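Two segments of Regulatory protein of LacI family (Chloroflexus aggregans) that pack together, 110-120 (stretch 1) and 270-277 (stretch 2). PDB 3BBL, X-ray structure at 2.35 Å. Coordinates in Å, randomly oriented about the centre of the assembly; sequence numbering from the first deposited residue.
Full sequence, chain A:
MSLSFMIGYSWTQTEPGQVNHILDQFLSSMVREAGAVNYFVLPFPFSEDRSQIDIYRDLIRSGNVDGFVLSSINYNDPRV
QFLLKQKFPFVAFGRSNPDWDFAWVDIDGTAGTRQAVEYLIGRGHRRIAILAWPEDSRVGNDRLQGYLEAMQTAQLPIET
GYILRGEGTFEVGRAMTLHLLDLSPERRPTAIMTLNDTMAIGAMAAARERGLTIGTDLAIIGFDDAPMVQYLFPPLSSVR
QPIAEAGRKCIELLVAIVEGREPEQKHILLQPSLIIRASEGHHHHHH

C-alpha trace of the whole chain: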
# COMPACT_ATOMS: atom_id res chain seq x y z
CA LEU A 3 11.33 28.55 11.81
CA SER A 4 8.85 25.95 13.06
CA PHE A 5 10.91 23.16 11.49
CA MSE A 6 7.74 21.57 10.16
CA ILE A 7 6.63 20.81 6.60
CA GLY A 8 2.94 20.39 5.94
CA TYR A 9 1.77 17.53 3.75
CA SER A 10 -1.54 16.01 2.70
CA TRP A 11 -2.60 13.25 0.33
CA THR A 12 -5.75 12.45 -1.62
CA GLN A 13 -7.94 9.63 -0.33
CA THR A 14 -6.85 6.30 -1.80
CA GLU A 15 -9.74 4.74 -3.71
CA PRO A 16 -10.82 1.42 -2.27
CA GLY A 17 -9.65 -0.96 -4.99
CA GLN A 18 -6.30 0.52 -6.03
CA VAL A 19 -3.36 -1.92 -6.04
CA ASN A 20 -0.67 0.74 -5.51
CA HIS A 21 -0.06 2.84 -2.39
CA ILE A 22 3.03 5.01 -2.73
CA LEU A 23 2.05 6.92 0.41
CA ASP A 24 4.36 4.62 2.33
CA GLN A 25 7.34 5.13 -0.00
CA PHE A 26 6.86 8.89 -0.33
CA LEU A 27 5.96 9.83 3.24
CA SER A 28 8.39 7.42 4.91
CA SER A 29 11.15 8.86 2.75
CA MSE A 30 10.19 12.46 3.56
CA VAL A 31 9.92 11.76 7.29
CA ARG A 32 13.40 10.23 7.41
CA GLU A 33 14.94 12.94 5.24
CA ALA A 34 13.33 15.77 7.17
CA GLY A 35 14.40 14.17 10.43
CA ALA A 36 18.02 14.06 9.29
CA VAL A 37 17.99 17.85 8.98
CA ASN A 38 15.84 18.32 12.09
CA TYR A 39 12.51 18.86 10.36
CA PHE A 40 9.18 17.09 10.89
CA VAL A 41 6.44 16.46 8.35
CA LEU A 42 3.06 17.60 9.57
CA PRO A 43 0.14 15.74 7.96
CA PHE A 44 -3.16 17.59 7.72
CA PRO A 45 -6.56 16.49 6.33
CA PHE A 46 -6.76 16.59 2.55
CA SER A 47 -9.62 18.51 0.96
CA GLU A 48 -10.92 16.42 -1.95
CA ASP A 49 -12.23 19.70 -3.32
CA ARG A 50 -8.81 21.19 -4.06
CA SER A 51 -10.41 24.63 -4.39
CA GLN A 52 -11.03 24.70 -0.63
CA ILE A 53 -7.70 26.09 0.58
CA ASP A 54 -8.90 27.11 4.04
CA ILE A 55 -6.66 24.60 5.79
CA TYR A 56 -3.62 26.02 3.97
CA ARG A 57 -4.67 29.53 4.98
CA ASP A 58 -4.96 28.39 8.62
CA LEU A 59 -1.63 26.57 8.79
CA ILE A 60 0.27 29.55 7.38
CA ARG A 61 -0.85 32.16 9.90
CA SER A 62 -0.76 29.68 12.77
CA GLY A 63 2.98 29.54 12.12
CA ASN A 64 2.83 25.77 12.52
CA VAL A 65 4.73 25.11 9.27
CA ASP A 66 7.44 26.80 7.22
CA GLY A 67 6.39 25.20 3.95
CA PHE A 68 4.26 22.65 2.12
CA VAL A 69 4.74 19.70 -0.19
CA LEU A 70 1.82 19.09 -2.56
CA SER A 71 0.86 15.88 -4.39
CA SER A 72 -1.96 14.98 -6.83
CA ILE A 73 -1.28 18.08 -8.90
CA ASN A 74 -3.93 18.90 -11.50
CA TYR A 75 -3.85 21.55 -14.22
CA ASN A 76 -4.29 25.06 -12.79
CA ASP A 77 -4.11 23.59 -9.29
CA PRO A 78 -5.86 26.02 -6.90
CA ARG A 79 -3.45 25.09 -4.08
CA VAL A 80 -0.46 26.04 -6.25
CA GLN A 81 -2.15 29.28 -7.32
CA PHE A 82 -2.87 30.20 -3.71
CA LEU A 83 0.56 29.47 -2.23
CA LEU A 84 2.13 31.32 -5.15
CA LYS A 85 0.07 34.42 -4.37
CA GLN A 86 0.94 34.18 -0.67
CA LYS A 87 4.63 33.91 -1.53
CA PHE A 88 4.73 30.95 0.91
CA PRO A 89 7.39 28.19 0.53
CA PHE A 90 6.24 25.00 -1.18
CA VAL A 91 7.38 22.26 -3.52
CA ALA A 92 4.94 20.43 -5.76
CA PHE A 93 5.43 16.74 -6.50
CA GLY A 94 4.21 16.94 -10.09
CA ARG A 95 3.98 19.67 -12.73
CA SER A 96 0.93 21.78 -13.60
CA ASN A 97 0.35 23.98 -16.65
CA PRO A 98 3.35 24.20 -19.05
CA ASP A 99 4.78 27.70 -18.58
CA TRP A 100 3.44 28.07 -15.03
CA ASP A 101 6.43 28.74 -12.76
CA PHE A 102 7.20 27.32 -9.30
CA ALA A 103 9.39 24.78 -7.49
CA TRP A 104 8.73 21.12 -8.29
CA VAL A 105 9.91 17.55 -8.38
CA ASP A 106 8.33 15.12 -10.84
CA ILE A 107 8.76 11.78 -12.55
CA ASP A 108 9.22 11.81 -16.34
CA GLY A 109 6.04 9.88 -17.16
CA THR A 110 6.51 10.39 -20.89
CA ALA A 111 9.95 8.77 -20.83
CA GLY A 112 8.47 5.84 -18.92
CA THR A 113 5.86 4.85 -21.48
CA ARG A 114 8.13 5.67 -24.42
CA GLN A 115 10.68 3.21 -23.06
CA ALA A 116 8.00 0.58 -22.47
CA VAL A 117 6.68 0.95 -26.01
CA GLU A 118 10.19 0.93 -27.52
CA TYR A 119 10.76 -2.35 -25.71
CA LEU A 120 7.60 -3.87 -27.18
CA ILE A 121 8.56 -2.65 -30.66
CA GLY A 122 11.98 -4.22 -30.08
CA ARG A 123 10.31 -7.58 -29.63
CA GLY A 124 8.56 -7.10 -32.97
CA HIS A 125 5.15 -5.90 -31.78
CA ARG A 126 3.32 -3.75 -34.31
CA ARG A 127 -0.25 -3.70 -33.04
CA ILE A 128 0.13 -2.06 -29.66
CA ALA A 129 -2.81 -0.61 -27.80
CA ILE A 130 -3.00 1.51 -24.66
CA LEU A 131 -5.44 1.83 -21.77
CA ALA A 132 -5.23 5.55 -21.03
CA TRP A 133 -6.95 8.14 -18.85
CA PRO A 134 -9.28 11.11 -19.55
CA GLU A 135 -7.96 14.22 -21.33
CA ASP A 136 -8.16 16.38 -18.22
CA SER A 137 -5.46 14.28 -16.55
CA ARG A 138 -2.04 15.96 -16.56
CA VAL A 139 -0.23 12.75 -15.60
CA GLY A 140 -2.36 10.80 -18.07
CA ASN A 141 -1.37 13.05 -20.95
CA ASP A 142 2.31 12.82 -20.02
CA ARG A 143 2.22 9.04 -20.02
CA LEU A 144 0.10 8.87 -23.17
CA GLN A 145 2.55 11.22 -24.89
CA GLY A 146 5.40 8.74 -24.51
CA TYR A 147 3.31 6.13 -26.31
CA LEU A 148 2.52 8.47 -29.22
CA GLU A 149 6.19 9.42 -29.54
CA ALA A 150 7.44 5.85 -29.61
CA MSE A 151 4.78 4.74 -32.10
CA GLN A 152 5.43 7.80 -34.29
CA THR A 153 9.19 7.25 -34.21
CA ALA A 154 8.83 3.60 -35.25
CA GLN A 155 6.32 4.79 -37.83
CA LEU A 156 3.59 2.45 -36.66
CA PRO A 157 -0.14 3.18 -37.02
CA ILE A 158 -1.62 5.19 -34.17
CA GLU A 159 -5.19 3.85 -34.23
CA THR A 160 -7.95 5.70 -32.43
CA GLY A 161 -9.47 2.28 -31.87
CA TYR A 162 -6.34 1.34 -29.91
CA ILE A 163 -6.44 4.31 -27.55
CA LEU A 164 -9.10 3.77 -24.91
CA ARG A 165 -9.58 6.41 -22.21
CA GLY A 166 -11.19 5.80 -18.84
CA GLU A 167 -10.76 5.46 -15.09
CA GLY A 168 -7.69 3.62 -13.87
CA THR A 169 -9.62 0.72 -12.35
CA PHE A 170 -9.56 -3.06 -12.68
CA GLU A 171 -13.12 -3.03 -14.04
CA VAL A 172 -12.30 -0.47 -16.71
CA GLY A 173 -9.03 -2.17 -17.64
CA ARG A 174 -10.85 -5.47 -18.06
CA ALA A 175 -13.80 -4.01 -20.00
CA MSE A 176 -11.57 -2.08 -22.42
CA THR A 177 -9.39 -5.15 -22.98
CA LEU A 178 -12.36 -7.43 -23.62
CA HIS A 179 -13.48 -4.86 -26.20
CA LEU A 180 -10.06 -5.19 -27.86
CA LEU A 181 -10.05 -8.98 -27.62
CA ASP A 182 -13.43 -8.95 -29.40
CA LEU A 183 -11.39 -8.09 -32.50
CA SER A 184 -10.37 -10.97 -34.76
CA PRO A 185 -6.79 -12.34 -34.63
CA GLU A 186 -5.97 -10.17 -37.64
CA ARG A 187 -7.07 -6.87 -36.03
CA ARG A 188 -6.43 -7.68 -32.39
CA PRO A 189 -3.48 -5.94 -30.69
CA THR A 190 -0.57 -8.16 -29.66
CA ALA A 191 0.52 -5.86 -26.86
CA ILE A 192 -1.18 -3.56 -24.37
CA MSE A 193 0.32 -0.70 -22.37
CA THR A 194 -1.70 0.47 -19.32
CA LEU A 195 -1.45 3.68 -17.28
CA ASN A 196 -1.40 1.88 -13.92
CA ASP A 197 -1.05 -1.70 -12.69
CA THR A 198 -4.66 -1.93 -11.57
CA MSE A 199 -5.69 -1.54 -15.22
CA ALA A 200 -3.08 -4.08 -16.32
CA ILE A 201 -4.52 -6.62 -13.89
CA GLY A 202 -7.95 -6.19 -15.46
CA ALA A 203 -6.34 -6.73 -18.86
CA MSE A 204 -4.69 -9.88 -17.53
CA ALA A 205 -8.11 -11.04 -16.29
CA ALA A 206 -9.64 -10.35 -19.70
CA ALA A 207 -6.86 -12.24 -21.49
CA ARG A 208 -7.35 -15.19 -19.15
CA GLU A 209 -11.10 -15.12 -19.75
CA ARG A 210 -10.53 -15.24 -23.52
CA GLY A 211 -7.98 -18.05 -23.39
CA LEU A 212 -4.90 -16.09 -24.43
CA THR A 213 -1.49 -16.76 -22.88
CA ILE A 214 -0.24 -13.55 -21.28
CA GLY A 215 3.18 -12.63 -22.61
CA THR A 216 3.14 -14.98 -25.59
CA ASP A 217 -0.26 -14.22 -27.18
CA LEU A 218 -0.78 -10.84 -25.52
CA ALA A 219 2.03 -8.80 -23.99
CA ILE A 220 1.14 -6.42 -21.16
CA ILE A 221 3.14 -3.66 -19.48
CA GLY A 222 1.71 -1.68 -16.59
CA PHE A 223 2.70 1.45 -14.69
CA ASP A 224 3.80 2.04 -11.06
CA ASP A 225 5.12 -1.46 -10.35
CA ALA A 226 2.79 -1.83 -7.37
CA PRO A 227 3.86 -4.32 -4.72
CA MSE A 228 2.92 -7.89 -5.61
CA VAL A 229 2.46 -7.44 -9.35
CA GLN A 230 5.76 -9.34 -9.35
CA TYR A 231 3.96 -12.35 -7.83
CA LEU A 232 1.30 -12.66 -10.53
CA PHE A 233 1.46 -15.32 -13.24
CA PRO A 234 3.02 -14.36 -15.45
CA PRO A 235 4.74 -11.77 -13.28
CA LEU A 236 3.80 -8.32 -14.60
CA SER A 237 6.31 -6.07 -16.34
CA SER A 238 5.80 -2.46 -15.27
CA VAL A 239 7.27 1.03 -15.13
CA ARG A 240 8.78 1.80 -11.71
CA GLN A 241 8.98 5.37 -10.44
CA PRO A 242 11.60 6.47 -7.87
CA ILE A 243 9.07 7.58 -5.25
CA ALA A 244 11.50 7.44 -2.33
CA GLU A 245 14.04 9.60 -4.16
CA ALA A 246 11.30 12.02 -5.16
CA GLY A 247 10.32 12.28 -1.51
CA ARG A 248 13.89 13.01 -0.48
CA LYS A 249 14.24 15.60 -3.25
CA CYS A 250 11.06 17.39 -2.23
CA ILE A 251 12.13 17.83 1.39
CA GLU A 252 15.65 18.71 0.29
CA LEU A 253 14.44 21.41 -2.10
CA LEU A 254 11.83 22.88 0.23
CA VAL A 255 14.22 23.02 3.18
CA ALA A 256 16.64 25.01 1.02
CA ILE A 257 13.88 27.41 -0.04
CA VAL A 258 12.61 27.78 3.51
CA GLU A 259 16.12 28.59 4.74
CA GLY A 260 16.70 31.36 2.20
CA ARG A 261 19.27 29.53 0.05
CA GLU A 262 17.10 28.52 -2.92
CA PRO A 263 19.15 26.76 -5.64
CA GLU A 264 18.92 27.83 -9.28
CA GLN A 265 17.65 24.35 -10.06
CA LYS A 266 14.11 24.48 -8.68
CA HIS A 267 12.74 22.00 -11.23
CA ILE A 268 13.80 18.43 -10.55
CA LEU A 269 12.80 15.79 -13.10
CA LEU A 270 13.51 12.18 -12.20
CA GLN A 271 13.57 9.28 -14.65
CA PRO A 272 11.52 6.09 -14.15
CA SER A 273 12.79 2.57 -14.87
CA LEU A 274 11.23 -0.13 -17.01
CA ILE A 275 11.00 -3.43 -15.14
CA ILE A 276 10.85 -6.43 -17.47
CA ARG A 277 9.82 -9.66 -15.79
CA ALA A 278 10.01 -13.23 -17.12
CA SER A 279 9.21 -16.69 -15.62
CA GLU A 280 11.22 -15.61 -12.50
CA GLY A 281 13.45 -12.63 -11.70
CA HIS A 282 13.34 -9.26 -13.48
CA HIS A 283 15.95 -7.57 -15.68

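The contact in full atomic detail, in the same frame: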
# COMPACT_ATOMS: atom_id res chain seq x y z
N THR A 110 6.33 10.57 -19.46
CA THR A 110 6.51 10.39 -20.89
C THR A 110 7.64 9.41 -21.21
O THR A 110 7.47 8.48 -21.99
CB THR A 110 6.79 11.75 -21.57
OG1 THR A 110 5.66 12.61 -21.38
CG2 THR A 110 7.05 11.60 -23.07
N ALA A 111 8.80 9.63 -20.60
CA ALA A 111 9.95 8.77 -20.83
C ALA A 111 9.66 7.32 -20.42
O ALA A 111 10.19 6.38 -21.01
CB ALA A 111 11.16 9.30 -20.07
N GLY A 112 8.82 7.17 -19.40
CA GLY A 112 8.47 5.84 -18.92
C GLY A 112 7.74 5.01 -19.95
O GLY A 112 8.14 3.90 -20.25
N THR A 113 6.64 5.55 -20.48
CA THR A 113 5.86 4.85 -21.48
C THR A 113 6.62 4.72 -22.80
O THR A 113 6.54 3.70 -23.46
CB THR A 113 4.54 5.57 -21.73
OG1 THR A 113 4.80 6.94 -22.03
CG2 THR A 113 3.66 5.50 -20.51
N ARG A 114 7.37 5.75 -23.17
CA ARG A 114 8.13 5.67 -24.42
C ARG A 114 9.05 4.45 -24.37
O ARG A 114 9.11 3.65 -25.31
CB ARG A 114 8.96 6.94 -24.62
CG ARG A 114 9.82 6.92 -25.89
CD ARG A 114 10.46 8.27 -26.16
NE ARG A 114 11.34 8.68 -25.07
CZ ARG A 114 11.22 9.81 -24.37
NH1 ARG A 114 10.24 10.68 -24.64
NH2 ARG A 114 12.06 10.06 -23.38
N GLN A 115 9.76 4.31 -23.25
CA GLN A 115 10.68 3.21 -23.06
C GLN A 115 9.94 1.87 -23.12
O GLN A 115 10.40 0.92 -23.74
CB GLN A 115 11.37 3.37 -21.72
CG GLN A 115 12.69 2.65 -21.58
CD GLN A 115 13.27 2.82 -20.19
OE1 GLN A 115 13.19 3.91 -19.61
NE2 GLN A 115 13.86 1.76 -19.66
N ALA A 116 8.79 1.81 -22.47
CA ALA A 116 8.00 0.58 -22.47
C ALA A 116 7.61 0.23 -23.90
O ALA A 116 7.79 -0.91 -24.33
CB ALA A 116 6.75 0.74 -21.60
N VAL A 117 7.09 1.20 -24.64
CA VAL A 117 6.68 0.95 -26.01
C VAL A 117 7.87 0.58 -26.90
O VAL A 117 7.75 -0.32 -27.72
CB VAL A 117 5.94 2.17 -26.61
CG1 VAL A 117 5.52 1.88 -28.03
CG2 VAL A 117 4.72 2.48 -25.78
N GLU A 118 9.00 1.24 -26.72
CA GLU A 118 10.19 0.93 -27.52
C GLU A 118 10.57 -0.53 -27.30
O GLU A 118 10.98 -1.23 -28.22
CB GLU A 118 11.38 1.82 -27.13
CG GLU A 118 11.16 3.29 -27.45
CD GLU A 118 12.30 4.17 -26.99
OE1 GLU A 118 12.93 3.83 -25.96
OE2 GLU A 118 12.56 5.19 -27.65
N TYR A 119 10.44 -0.97 -26.05
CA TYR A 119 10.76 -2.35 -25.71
C TYR A 119 9.84 -3.31 -26.47
O TYR A 119 10.29 -4.29 -27.05
CB TYR A 119 10.61 -2.58 -24.21
CG TYR A 119 10.94 -4.00 -23.81
CD1 TYR A 119 12.26 -4.41 -23.63
CD2 TYR A 119 9.94 -4.96 -23.71
CE1 TYR A 119 12.57 -5.74 -23.36
CE2 TYR A 119 10.24 -6.29 -23.44
CZ TYR A 119 11.55 -6.67 -23.26
OH TYR A 119 11.83 -8.00 -23.01
N LEU A 120 8.54 -3.02 -26.47
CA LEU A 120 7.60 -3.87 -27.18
C LEU A 120 7.93 -3.89 -28.68
O LEU A 120 7.95 -4.94 -29.30
CB LEU A 120 6.17 -3.40 -26.93
CG LEU A 120 5.70 -3.60 -25.48
CD1 LEU A 120 4.39 -2.86 -25.26
CD2 LEU A 120 5.54 -5.10 -25.19
N LEU A 270 12.90 13.49 -12.38
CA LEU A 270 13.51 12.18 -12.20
C LEU A 270 13.03 11.20 -13.27
O LEU A 270 11.90 11.28 -13.74
CB LEU A 270 13.15 11.64 -10.81
CG LEU A 270 13.52 12.53 -9.63
CD1 LEU A 270 13.08 11.88 -8.34
CD2 LEU A 270 15.02 12.78 -9.61
N GLN A 271 13.90 10.27 -13.64
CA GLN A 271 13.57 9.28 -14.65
C GLN A 271 13.08 7.96 -14.06
O GLN A 271 13.60 7.48 -13.05
CB GLN A 271 14.79 8.99 -15.53
CG GLN A 271 15.26 10.17 -16.35
CD GLN A 271 14.15 10.76 -17.20
OE1 GLN A 271 13.76 11.91 -17.03
NE2 GLN A 271 13.63 9.96 -18.13
N PRO A 272 12.04 7.36 -14.67
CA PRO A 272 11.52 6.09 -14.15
C PRO A 272 12.34 4.95 -14.78
O PRO A 272 13.18 5.18 -15.64
CB PRO A 272 10.08 6.10 -14.62
CG PRO A 272 10.18 6.78 -15.95
CD PRO A 272 11.11 7.94 -15.66
N SER A 273 12.09 3.72 -14.34
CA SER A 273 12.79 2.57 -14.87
C SER A 273 11.80 1.53 -15.35
O SER A 273 10.79 1.29 -14.70
CB SER A 273 13.68 1.93 -13.80
OG SER A 273 14.80 2.74 -13.53
N LEU A 274 12.10 0.91 -16.48
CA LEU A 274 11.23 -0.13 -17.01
C LEU A 274 11.65 -1.43 -16.35
O LEU A 274 12.82 -1.76 -16.34
CB LEU A 274 11.37 -0.24 -18.53
CG LEU A 274 10.59 -1.37 -19.21
CD1 LEU A 274 9.10 -1.20 -18.97
CD2 LEU A 274 10.90 -1.38 -20.70
N ILE A 275 10.69 -2.16 -15.78
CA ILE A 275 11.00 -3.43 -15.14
C ILE A 275 10.41 -4.57 -15.95
O ILE A 275 9.20 -4.78 -15.96
CB ILE A 275 10.40 -3.50 -13.72
CG1 ILE A 275 10.76 -2.24 -12.93
CG2 ILE A 275 10.94 -4.73 -13.00
CD1 ILE A 275 12.25 -1.97 -12.84
N ILE A 276 11.28 -5.30 -16.65
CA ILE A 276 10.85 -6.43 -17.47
C ILE A 276 10.96 -7.73 -16.67
O ILE A 276 12.03 -8.08 -16.18
CB ILE A 276 11.71 -6.58 -18.73
CG1 ILE A 276 11.61 -5.31 -19.58
CG2 ILE A 276 11.25 -7.78 -19.55
CD1 ILE A 276 10.22 -5.05 -20.13
N ARG A 277 9.84 -8.43 -16.54
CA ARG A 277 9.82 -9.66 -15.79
C ARG A 277 9.51 -10.87 -16.66
O ARG A 277 8.67 -10.81 -17.55
CB ARG A 277 8.80 -9.56 -14.66
CG ARG A 277 9.06 -8.46 -13.66
CD ARG A 277 8.17 -8.60 -12.43
NE ARG A 277 8.61 -7.74 -11.33
CZ ARG A 277 8.19 -6.50 -11.11
NH1 ARG A 277 7.30 -5.93 -11.91
NH2 ARG A 277 8.68 -5.81 -10.09

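A segment can pack against a helix with no hydrogen bond between the two, and this part of a LacI-family regulator illustrates how. Helix 110-120 bonds its backbone along its length, as in Gln115 N to Ala111 O at 3.1 Å and Tyr119 N to Gln115 O at 3.0 Å, and offers side chains to a strand running at 40° to it, with the axes 8.2 Å apart at their closest.

The contact opens at Gln271, whose CA-to-CB bond points sideways but whose side-chain end reaches back to the methyl of Ala111. Pro272 follows, directed toward the helix where Gly112 leaves room: Pro272 CG lies 3.6 Å from Gly112 CA. A CB built in ideal geometry on Gly112 would sit only 3.2 Å from Pro272 CG, so the bare backbone lets the ring come in close.

From here the chain alternates. Ser273 points away, and Leu274 points toward the helix, where it has the largest area covered by the opposing stretch. It fits among three residues spaced along the helix. Leu274 CB is 3.4 Å from Gln115 NE2, Leu274 CD1 4.0 Å from Ala116 CB, and Leu274 CD2 3.7 Å from Tyr119 CB. The CA atoms of Ala116 and Leu274 are 6.4 Å apart.

Ile275 again points away, and Ile276 returns to the interface to meet Tyr119. With chi1 near 180° (t), the tyrosine presents one ring face to the isoleucine; Ile276 CD1 stands 3.6 Å from the centroid of the Tyr119 ring and 13° off its normal, a CH-pi contact. Ile276 CG2 also lies 3.5 Å from Tyr119 OH, so the isoleucine touches both the ring and its hydroxyl oxygen. The general lesson is that side chains on alternate residues of an extended segment can pack along a helix without hydrogen bonds between them.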